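Local coordinates for protein putative aldolase (Bacteroides vulgatus ATCC 8482, PDB 3DXI) that is of unknown function but, as a putative aldolase with an HMGL-like domain, folds into a closed barrel of eight parallel strands, at residues 207-212 against 240-245; 172-177 against 201-206. One frame throughout, in Å; residues are numbered along the deposited sequence.

Two contacts, both using helix 200-209, join three helices on the outside of this TIM-type barrel. Reading from the N terminus, 172-177 on helix 171-184 meets 201-206 on helix 200-209, so that interaction 2 closes a loop containing strand 189-192. The chain then ends helix 200-209, passes through strand 214-217 and returns in helix 231-241, and interaction 1 (207-212 with 240-245) closes this second loop. The two loops follow in series, neither nested nor crossed, and share helix 200-209. They also touch directly: K175 NZ forms a salt bridge to D210 OD2, and A207 packs on V174.

Interaction 1: 207-212 against 240-245; sequences AIDDGI and KHHGLN
H242 meets D209 at the surface, near the ends of helices 200-209 and 231-241, which follow the seventh and eighth strands of the TIM-type barrel. Imidazole and carboxylate lie nearly in one plane, only 7° apart, and meet in a His-carboxylate hydrogen bond: H242 NE2 donates to D209 OD1 over 2.9 Å, with an N-H...O angle of 159°. The oxygen receives the hydrogen on its syn lone pair and sits at the edge of the imidazole, in the ring plane. Both side chains turn their CG atoms anti to their own carbonyl carbons, with chi1 at -68° in each, which brings NE2 and OD1 together although the CA atoms of H242 and D209 remain 9.6 Å apart. Such a carboxylate would probably favour a protonated imidazole. I208 adds an apolar touch, bringing its CG2 obliquely to within 4.0 Å of H242 NE2. The same isoleucine also packs on L234 and L238 of helix 231-241, so a largely apolar layer lies beside the polar pair. A Schellman motif ends helix 200-209, with G211 at positive phi as the C-prime residue, I212 N bonded to A207 O and G211 N to I208 O at 3.0 Å. A207 O accepts both I212 N and D210 N, each at 3.0 Å.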
ATOM      1  N   ALA A 207       1.249  13.752  -6.987  1.00  7.69           N
ATOM      2  CA  ALA A 207       2.282  14.694  -7.394  1.00  7.12           C
ATOM      3  C   ALA A 207       2.367  14.718  -8.919  1.00  7.44           C
ATOM      4  O   ALA A 207       2.431  15.793  -9.536  1.00  8.49           O
ATOM      5  CB  ALA A 207       3.629  14.292  -6.789  1.00  7.19           C
ATOM      6  N   ILE A 208       2.355  13.536  -9.526  1.00  6.36           N
ATOM      7  CA  ILE A 208       2.426  13.432 -10.981  1.00  8.00           C
ATOM      8  C   ILE A 208       1.298  14.233 -11.641  1.00  8.84           C
ATOM      9  O   ILE A 208       1.543  15.033 -12.553  1.00  7.73           O
ATOM     10  CB  ILE A 208       2.349  11.949 -11.451  1.00  7.72           C
ATOM     11  CG1 ILE A 208       3.640  11.213 -11.058  1.00  8.01           C
ATOM     12  CG2 ILE A 208       2.140  11.881 -12.969  1.00  7.47           C
ATOM     13  CD1 ILE A 208       3.650   9.714 -11.346  1.00  6.32           C
ATOM     14  N   ASP A 209       0.069  14.032 -11.175  1.00  9.69           N
ATOM     15  CA  ASP A 209      -1.065  14.744 -11.750  1.00 11.73           C
ATOM     16  C   ASP A 209      -1.014  16.255 -11.523  1.00 12.44           C
ATOM     17  O   ASP A 209      -1.717  17.002 -12.198  1.00 12.75           O
ATOM     18  CB  ASP A 209      -2.385  14.162 -11.238  1.00 12.74           C
ATOM     19  CG  ASP A 209      -2.638  12.750 -11.757  1.00 16.02           C
ATOM     20  OD1 ASP A 209      -2.011  12.370 -12.774  1.00 14.83           O
ATOM     21  OD2 ASP A 209      -3.469  12.023 -11.162  1.00 17.08           O
ATOM     22  N   ASP A 210      -0.187  16.704 -10.583  1.00 13.00           N
ATOM     23  CA  ASP A 210      -0.042  18.137 -10.334  1.00 15.38           C
ATOM     24  C   ASP A 210       1.197  18.705 -11.033  1.00 15.21           C
ATOM     25  O   ASP A 210       1.681  19.782 -10.681  1.00 13.79           O
ATOM     26  CB  ASP A 210       0.044  18.434  -8.833  1.00 19.44           C
ATOM     27  CG  ASP A 210      -1.319  18.580  -8.189  1.00 22.79           C
ATOM     28  OD1 ASP A 210      -2.340  18.482  -8.905  1.00 23.01           O
ATOM     29  OD2 ASP A 210      -1.368  18.798  -6.959  1.00 25.99           O
ATOM     30  N   GLY A 211       1.716  17.964 -12.008  1.00 13.77           N
ATOM     31  CA  GLY A 211       2.869  18.422 -12.763  1.00 13.36           C
ATOM     32  C   GLY A 211       4.265  18.246 -12.186  1.00 13.05           C
ATOM     33  O   GLY A 211       5.195  18.911 -12.642  1.00 11.79           O
ATOM     34  N   ILE A 212       4.436  17.367 -11.203  1.00 10.67           N
ATOM     35  CA  ILE A 212       5.761  17.157 -10.627  1.00 10.59           C
ATOM     36  C   ILE A 212       6.709  16.657 -11.731  1.00 10.53           C
ATOM     37  O   ILE A 212       6.283  15.984 -12.673  1.00 10.30           O
ATOM     38  CB  ILE A 212       5.708  16.147  -9.449  1.00 10.11           C
ATOM     39  CG1 ILE A 212       6.883  16.401  -8.501  1.00 10.17           C
ATOM     40  CG2 ILE A 212       5.738  14.724  -9.979  1.00  6.32           C
ATOM     41  CD1 ILE A 212       6.684  15.858  -7.103  1.00 10.45           C
ATOM     42  N   LYS A 240      -1.642   1.743 -17.101  1.00 10.58           N
ATOM     43  CA  LYS A 240      -3.098   1.733 -17.212  1.00 11.57           C
ATOM     44  C   LYS A 240      -3.730   3.129 -17.279  1.00 11.49           C
ATOM     45  O   LYS A 240      -4.526   3.419 -18.172  1.00 11.06           O
ATOM     46  CB  LYS A 240      -3.707   0.971 -16.026  1.00 10.90           C
ATOM     47  CG  LYS A 240      -5.218   1.099 -15.896  1.00 11.26           C
ATOM     48  CD  LYS A 240      -5.933   0.530 -17.109  1.00 13.77           C
ATOM     49  CE  LYS A 240      -7.436   0.663 -16.952  1.00 17.87           C
ATOM     50  NZ  LYS A 240      -8.163   0.145 -18.136  1.00 19.91           N
ATOM     51  N   HIS A 241      -3.368   3.988 -16.335  1.00 12.04           N
ATOM     52  CA  HIS A 241      -3.947   5.328 -16.238  1.00 12.91           C
ATOM     53  C   HIS A 241      -3.247   6.492 -16.927  1.00 13.81           C
ATOM     54  O   HIS A 241      -3.843   7.552 -17.094  1.00 13.17           O
ATOM     55  CB  HIS A 241      -4.142   5.668 -14.764  1.00 12.45           C
ATOM     56  CG  HIS A 241      -5.072   4.736 -14.054  1.00 13.89           C
ATOM     57  ND1 HIS A 241      -6.443   4.807 -14.188  1.00 15.28           N
ATOM     58  CD2 HIS A 241      -4.828   3.692 -13.227  1.00 13.14           C
ATOM     59  CE1 HIS A 241      -7.003   3.850 -13.468  1.00 15.63           C
ATOM     60  NE2 HIS A 241      -6.044   3.158 -12.876  1.00 16.65           N
ATOM     61  N   HIS A 242      -1.995   6.315 -17.327  1.00 14.08           N
ATOM     62  CA  HIS A 242      -1.283   7.408 -17.979  1.00 15.48           C
ATOM     63  C   HIS A 242      -0.727   7.055 -19.351  1.00 15.14           C
ATOM     64  O   HIS A 242       0.052   7.813 -19.911  1.00 16.01           O
ATOM     65  CB  HIS A 242      -0.157   7.912 -17.071  1.00 16.68           C
ATOM     66  CG  HIS A 242      -0.648   8.598 -15.832  1.00 18.99           C
ATOM     67  ND1 HIS A 242      -1.454   7.973 -14.905  1.00 20.25           N
ATOM     68  CD2 HIS A 242      -0.471   9.863 -15.385  1.00 19.83           C
ATOM     69  CE1 HIS A 242      -1.754   8.826 -13.940  1.00 20.73           C
ATOM     70  NE2 HIS A 242      -1.171   9.979 -14.208  1.00 21.01           N
ATOM     71  N   GLY A 243      -1.134   5.907 -19.884  1.00 15.49           N
ATOM     72  CA  GLY A 243      -0.672   5.483 -21.193  1.00 16.72           C
ATOM     73  C   GLY A 243       0.822   5.227 -21.318  1.00 16.62           C
ATOM     74  O   GLY A 243       1.374   5.326 -22.408  1.00 17.72           O
ATOM     75  N   LEU A 244       1.483   4.888 -20.218  1.00 15.01           N
ATOM     76  CA  LEU A 244       2.921   4.634 -20.262  1.00 13.86           C
ATOM     77  C   LEU A 244       3.201   3.226 -20.771  1.00 14.27           C
ATOM     78  O   LEU A 244       2.771   2.251 -20.162  1.00 13.38           O
ATOM     79  CB  LEU A 244       3.541   4.791 -18.868  1.00 12.98           C
ATOM     80  CG  LEU A 244       5.069   4.707 -18.776  1.00 11.12           C
ATOM     81  CD1 LEU A 244       5.672   5.926 -19.465  1.00 12.07           C
ATOM     82  CD2 LEU A 244       5.510   4.646 -17.323  1.00 12.17           C
ATOM     83  N   ASN A 245       3.913   3.115 -21.888  1.00 13.82           N
ATOM     84  CA  ASN A 245       4.243   1.796 -22.409  1.00 13.90           C
ATOM     85  C   ASN A 245       5.283   1.153 -21.497  1.00 12.70           C
ATOM     86  O   ASN A 245       6.289   1.771 -21.157  1.00 11.43           O
ATOM     87  CB  ASN A 245       4.785   1.884 -23.836  1.00 17.43           C
ATOM     88  CG  ASN A 245       5.262   0.538 -24.356  1.00 21.87           C
ATOM     89  OD1 ASN A 245       4.602  -0.488 -24.161  1.00 25.37           O
ATOM     90  ND2 ASN A 245       6.411   0.533 -25.027  1.00 24.87           N
TER

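Interaction 2: 172-177 against 201-206; sequences KEVKNL and LINSIT
The CA atoms of V174 and N203 stand 6.6 Å apart and those of K175 and T206 7.0 Å, so the two helices meet closely at two successive points, moving forward along both chains. At the first, V174 sets its CG2 methyl against the amide of N203, 3.8 Å from OD1, and the two side chains meet at a slant. N203 keeps ND2 for I169 O, in the loop before helix 171-184, which anchors the amide while its oxygen end lies beside the valine. V174 and N203 both also rest on F191 of strand 189-192; the two helices lie side by side on the outside of this strand, which lies between them in sequence, as in the repeating beta-alpha units of a TIM-type barrel. At the second point the K175 chain passes T206 at about a right angle. With chi1 at -64°, T206 sets OG1 beside the backbone N and CG2 opposite that nitrogen, and this methyl approaches K175 CG to 3.2 Å, shorter than ordinary carbon contact and therefore doubtful in detail; K175 CD lies 3.8 Å from T206 CG2. The lysine then bends at chi3 and chi4, both 64°, carrying NZ to its salt bridge with D210. T206 OG1 turns back on its own helix, donating to I202 O over 2.6 Å. That carbonyl also accepts T206 N at 3.0 Å.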
ATOM      1  N   LYS A 172      -2.885  15.051   0.392  1.00 13.78           N
ATOM      2  CA  LYS A 172      -3.202  16.469   0.565  1.00 15.36           C
ATOM      3  C   LYS A 172      -1.941  17.272   0.872  1.00 13.75           C
ATOM      4  O   LYS A 172      -1.714  18.320   0.278  1.00 13.44           O
ATOM      5  CB  LYS A 172      -4.212  16.666   1.702  1.00 18.83           C
ATOM      6  CG  LYS A 172      -4.586  18.121   1.945  1.00 23.17           C
ATOM      7  CD  LYS A 172      -5.576  18.273   3.100  1.00 27.59           C
ATOM      8  CE  LYS A 172      -6.115  19.703   3.177  1.00 30.09           C
ATOM      9  NZ  LYS A 172      -7.171  19.883   4.220  1.00 31.67           N
ATOM     10  N   GLU A 173      -1.126  16.776   1.800  1.00 13.48           N
ATOM     11  CA  GLU A 173       0.108  17.460   2.171  1.00 13.32           C
ATOM     12  C   GLU A 173       1.096  17.546   1.018  1.00 13.49           C
ATOM     13  O   GLU A 173       1.791  18.557   0.882  1.00 12.09           O
ATOM     14  CB  GLU A 173       0.768  16.762   3.359  1.00 15.05           C
ATOM     15  CG  GLU A 173      -0.082  16.811   4.614  1.00 18.18           C
ATOM     16  CD  GLU A 173       0.460  15.929   5.709  1.00 18.68           C
ATOM     17  OE1 GLU A 173       0.682  14.729   5.449  1.00 18.73           O
ATOM     18  OE2 GLU A 173       0.659  16.437   6.830  1.00 21.71           O
ATOM     19  N   VAL A 174       1.161  16.495   0.197  1.00 11.62           N
ATOM     20  CA  VAL A 174       2.068  16.489  -0.951  1.00 12.12           C
ATOM     21  C   VAL A 174       1.659  17.582  -1.937  1.00 12.79           C
ATOM     22  O   VAL A 174       2.516  18.300  -2.461  1.00 13.52           O
ATOM     23  CB  VAL A 174       2.076  15.121  -1.688  1.00 10.57           C
ATOM     24  CG1 VAL A 174       2.934  15.213  -2.948  1.00 10.75           C
ATOM     25  CG2 VAL A 174       2.617  14.029  -0.763  1.00  8.87           C
ATOM     26  N   LYS A 175       0.357  17.706  -2.192  1.00 13.25           N
ATOM     27  CA  LYS A 175      -0.135  18.738  -3.106  1.00 15.32           C
ATOM     28  C   LYS A 175       0.242  20.122  -2.596  1.00 13.21           C
ATOM     29  O   LYS A 175       0.792  20.936  -3.332  1.00 13.70           O
ATOM     30  CB  LYS A 175      -1.662  18.688  -3.240  1.00 17.25           C
ATOM     31  CG  LYS A 175      -2.197  17.525  -4.039  1.00 23.71           C
ATOM     32  CD  LYS A 175      -3.725  17.528  -4.064  1.00 26.08           C
ATOM     33  CE  LYS A 175      -4.274  18.752  -4.780  1.00 28.93           C
ATOM     34  NZ  LYS A 175      -3.890  18.768  -6.221  1.00 30.85           N
ATOM     35  N   ASN A 176      -0.076  20.383  -1.333  1.00 13.75           N
ATOM     36  CA  ASN A 176       0.202  21.678  -0.722  1.00 13.54           C
ATOM     37  C   ASN A 176       1.682  22.046  -0.770  1.00 13.02           C
ATOM     38  O   ASN A 176       2.038  23.161  -1.156  1.00 10.92           O
ATOM     39  CB  ASN A 176      -0.284  21.690   0.729  1.00 15.04           C
ATOM     40  CG  ASN A 176       0.056  22.981   1.444  1.00 17.25           C
ATOM     41  OD1 ASN A 176      -0.446  24.049   1.095  1.00 19.81           O
ATOM     42  ND2 ASN A 176       0.920  22.890   2.447  1.00 18.46           N
ATOM     43  N   LEU A 177       2.537  21.109  -0.373  1.00 12.66           N
ATOM     44  CA  LEU A 177       3.974  21.347  -0.367  1.00 11.78           C
ATOM     45  C   LEU A 177       4.520  21.583  -1.772  1.00 10.74           C
ATOM     46  O   LEU A 177       5.394  22.426  -1.966  1.00  9.45           O
ATOM     47  CB  LEU A 177       4.696  20.176   0.298  1.00 11.73           C
ATOM     48  CG  LEU A 177       4.544  20.115   1.820  1.00 15.39           C
ATOM     49  CD1 LEU A 177       5.118  18.804   2.338  1.00 14.27           C
ATOM     50  CD2 LEU A 177       5.250  21.308   2.454  1.00 16.67           C
ATOM     51  N   LEU A 201       2.397   5.001  -3.565  1.00  9.68           N
ATOM     52  CA  LEU A 201       1.808   5.102  -4.894  1.00  8.02           C
ATOM     53  C   LEU A 201       0.862   6.288  -5.030  1.00  9.44           C
ATOM     54  O   LEU A 201       1.038   7.123  -5.915  1.00 11.23           O
ATOM     55  CB  LEU A 201       1.051   3.818  -5.265  1.00  6.67           C
ATOM     56  CG  LEU A 201       0.314   3.866  -6.615  1.00  4.28           C
ATOM     57  CD1 LEU A 201       1.313   3.958  -7.765  1.00  5.68           C
ATOM     58  CD2 LEU A 201      -0.556   2.634  -6.769  1.00  5.96           C
ATOM     59  N   ILE A 202      -0.136   6.379  -4.155  1.00  8.48           N
ATOM     60  CA  ILE A 202      -1.090   7.471  -4.270  1.00  8.85           C
ATOM     61  C   ILE A 202      -0.469   8.856  -4.088  1.00  8.68           C
ATOM     62  O   ILE A 202      -0.897   9.812  -4.738  1.00  7.97           O
ATOM     63  CB  ILE A 202      -2.309   7.288  -3.311  1.00  6.90           C
ATOM     64  CG1 ILE A 202      -3.411   8.268  -3.716  1.00  6.05           C
ATOM     65  CG2 ILE A 202      -1.902   7.499  -1.857  1.00  8.00           C
ATOM     66  CD1 ILE A 202      -3.816   8.149  -5.201  1.00  6.22           C
ATOM     67  N   ASN A 203       0.531   8.978  -3.214  1.00  8.78           N
ATOM     68  CA  ASN A 203       1.190  10.274  -3.034  1.00  8.30           C
ATOM     69  C   ASN A 203       1.907  10.632  -4.343  1.00  7.48           C
ATOM     70  O   ASN A 203       1.854  11.772  -4.799  1.00  7.56           O
ATOM     71  CB  ASN A 203       2.237  10.235  -1.912  1.00  7.59           C
ATOM     72  CG  ASN A 203       1.627  10.282  -0.524  1.00  9.38           C
ATOM     73  OD1 ASN A 203       0.543  10.823  -0.323  1.00  9.12           O
ATOM     74  ND2 ASN A 203       2.345   9.739   0.451  1.00  7.72           N
ATOM     75  N   SER A 204       2.582   9.651  -4.936  1.00  7.39           N
ATOM     76  CA  SER A 204       3.316   9.870  -6.183  1.00  6.88           C
ATOM     77  C   SER A 204       2.379  10.221  -7.339  1.00  7.14           C
ATOM     78  O   SER A 204       2.645  11.147  -8.104  1.00  6.54           O
ATOM     79  CB  SER A 204       4.152   8.633  -6.530  1.00  7.82           C
ATOM     80  OG  SER A 204       5.044   8.310  -5.469  1.00  9.21           O
ATOM     81  N   ILE A 205       1.280   9.492  -7.469  1.00  7.09           N
ATOM     82  CA  ILE A 205       0.330   9.778  -8.532  1.00  7.75           C
ATOM     83  C   ILE A 205      -0.249  11.183  -8.338  1.00  8.97           C
ATOM     84  O   ILE A 205      -0.491  11.904  -9.307  1.00  9.49           O
ATOM     85  CB  ILE A 205      -0.816   8.740  -8.553  1.00  8.62           C
ATOM     86  CG1 ILE A 205      -0.248   7.342  -8.819  1.00  7.56           C
ATOM     87  CG2 ILE A 205      -1.841   9.102  -9.631  1.00  8.24           C
ATOM     88  CD1 ILE A 205       0.505   7.216 -10.140  1.00  8.44           C
ATOM     89  N   THR A 206      -0.459  11.569  -7.081  1.00  9.08           N
ATOM     90  CA  THR A 206      -1.006  12.884  -6.752  1.00  9.19           C
ATOM     91  C   THR A 206      -0.041  13.975  -7.222  1.00  9.41           C
ATOM     92  O   THR A 206      -0.458  14.985  -7.795  1.00  8.25           O
ATOM     93  CB  THR A 206      -1.245  13.020  -5.222  1.00  9.24           C
ATOM     94  OG1 THR A 206      -2.245  12.080  -4.809  1.00 10.43           O
ATOM     95  CG2 THR A 206      -1.710  14.424  -4.871  1.00 11.34           C
TER